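Local atomic coordinates of NALP (Neisseria meningitidis, PDB entry 1UYN), a protein that forms, through its C-terminal translocator domain, the outer-membrane pore by which its secreted serine protease passenger domain reaches the bacterial surface. Residues D34-H38 with A111-H115. Numbering follows the deposited sequence.
Sequences DGLDH and AGIRH
Asp37 OD1 is gripped by two cations, Arg114 NH1 at 3.2 Å and Lys124 NZ of the adjoining strand 121-139, which ties the loop after helix 12-34 to the inner wall of the 12-stranded autotransporter β-barrel. The Arg114 bond is bent, with an N-H...O angle of 138°. NH1 comes from above the carboxylate, 47° out of its plane. Between these two groups a single pair of atoms, OD1 and NH1, makes the bridge, and the carboxylate and guanidinium planes, 56° apart, are not laid flat against each other. Arg114 reaches it with CG anti to the backbone N and the chain extended from CG to NE. Its NH2 forms a second salt bridge, with Asp116 OD1, and Tyr122 adds a cation-pi contact; these neighbours probably restrain its rotation. Next to Asp37 in sequence, Leu36 directs its CB toward strand 100-117, 4.1 Å from Arg114 CB, as the two side chains run past each other in opposite directions. Ala85 and Leu126, on the strands flanking 111-115, also touch Leu36, placing it against three strands of the wall. At Gly112, where no side chain intervenes, Leu36 CD2 lies 3.8 Å from the carbonyl O of Gly112.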
loop_
_atom_site.group_PDB
_atom_site.type_symbol
_atom_site.label_atom_id
_atom_site.label_comp_id
_atom_site.label_asym_id
_atom_site.label_seq_id
_atom_site.Cartn_x
_atom_site.Cartn_y
_atom_site.Cartn_z
ATOM N N ASP A 34 5.846 7.108 -5.517
ATOM C CA ASP A 34 6.066 8.509 -5.200
ATOM C C ASP A 34 7.584 8.784 -5.239
ATOM O O ASP A 34 8.016 9.828 -5.738
ATOM C CB ASP A 34 5.375 8.872 -3.860
ATOM C CG ASP A 34 3.795 8.827 -3.978
ATOM O OD1 ASP A 34 3.297 8.800 -5.147
ATOM O OD2 ASP A 34 2.984 8.798 -2.981
ATOM N N GLY A 35 8.373 7.796 -4.810
ATOM C CA GLY A 35 9.809 7.852 -4.808
ATOM C C GLY A 35 10.486 7.990 -6.138
ATOM O O GLY A 35 11.690 8.273 -6.212
ATOM N N LEU A 36 9.734 7.734 -7.200
ATOM C CA LEU A 36 10.185 7.967 -8.575
ATOM C C LEU A 36 10.173 9.442 -8.973
ATOM O O LEU A 36 10.923 9.843 -9.864
ATOM C CB LEU A 36 9.326 7.178 -9.550
ATOM C CG LEU A 36 9.502 5.662 -9.515
ATOM C CD1 LEU A 36 8.354 5.008 -10.235
ATOM C CD2 LEU A 36 10.825 5.193 -10.118
ATOM N N ASP A 37 9.330 10.239 -8.317
ATOM C CA ASP A 37 9.128 11.654 -8.673
ATOM C C ASP A 37 10.244 12.558 -8.106
ATOM O O ASP A 37 10.738 13.455 -8.774
ATOM C CB ASP A 37 7.749 12.160 -8.182
ATOM C CG ASP A 37 6.619 11.184 -8.479
ATOM O OD1 ASP A 37 6.752 10.414 -9.451
ATOM O OD2 ASP A 37 5.569 11.098 -7.781
ATOM N N HIS A 38 10.648 12.280 -6.872
ATOM C CA HIS A 38 11.526 13.169 -6.101
ATOM C C HIS A 38 12.842 13.404 -6.803
ATOM O O HIS A 38 13.393 14.495 -6.743
ATOM C CB HIS A 38 11.767 12.586 -4.686
ATOM C CG HIS A 38 10.503 12.145 -4.005
ATOM N ND1 HIS A 38 9.563 13.031 -3.514
ATOM C CD2 HIS A 38 9.993 10.912 -3.805
ATOM C CE1 HIS A 38 8.540 12.354 -3.018
ATOM N NE2 HIS A 38 8.777 11.063 -3.181
ATOM N N ALA A 111 9.125 -2.615 -7.141
ATOM C CA ALA A 111 9.959 -2.047 -8.194
ATOM C C ALA A 111 9.159 -1.059 -9.049
ATOM O O ALA A 111 7.981 -1.227 -9.290
ATOM C CB ALA A 111 10.559 -3.163 -9.068
ATOM N N GLY A 112 9.822 -0.048 -9.544
ATOM C CA GLY A 112 9.158 0.954 -10.358
ATOM C C GLY A 112 10.065 1.487 -11.440
ATOM O O GLY A 112 11.250 1.620 -11.244
ATOM N N ILE A 113 9.522 1.745 -12.615
ATOM C CA ILE A 113 10.294 2.535 -13.587
ATOM C C ILE A 113 9.447 3.731 -14.047
ATOM O O ILE A 113 8.243 3.651 -14.151
ATOM C CB ILE A 113 10.770 1.645 -14.757
ATOM C CG1 ILE A 113 11.594 2.484 -15.736
ATOM C CG2 ILE A 113 9.543 0.967 -15.462
ATOM C CD1 ILE A 113 11.625 1.918 -17.223
ATOM N N ARG A 114 10.066 4.856 -14.266
ATOM C CA ARG A 114 9.344 6.052 -14.716
ATOM C C ARG A 114 10.078 6.563 -15.898
ATOM O O ARG A 114 11.251 6.842 -15.782
ATOM C CB ARG A 114 9.367 7.125 -13.637
ATOM C CG ARG A 114 8.967 8.494 -14.130
ATOM C CD ARG A 114 8.764 9.523 -13.030
ATOM N NE ARG A 114 8.924 10.856 -13.592
ATOM C CZ ARG A 114 8.299 11.953 -13.177
ATOM N NH1 ARG A 114 7.448 11.948 -12.163
ATOM N NH2 ARG A 114 8.514 13.078 -13.817
ATOM N N HIS A 115 9.417 6.619 -17.040
ATOM C CA HIS A 115 9.963 7.215 -18.251
ATOM C C HIS A 115 9.354 8.582 -18.453
ATOM O O HIS A 115 8.161 8.679 -18.538
ATOM C CB HIS A 115 9.613 6.341 -19.461
ATOM C CG HIS A 115 10.347 6.722 -20.694
ATOM N ND1 HIS A 115 10.475 8.031 -21.101
ATOM C CD2 HIS A 115 11.032 5.983 -21.592
ATOM C CE1 HIS A 115 11.218 8.089 -22.188
ATOM N NE2 HIS A 115 11.572 6.863 -22.506
#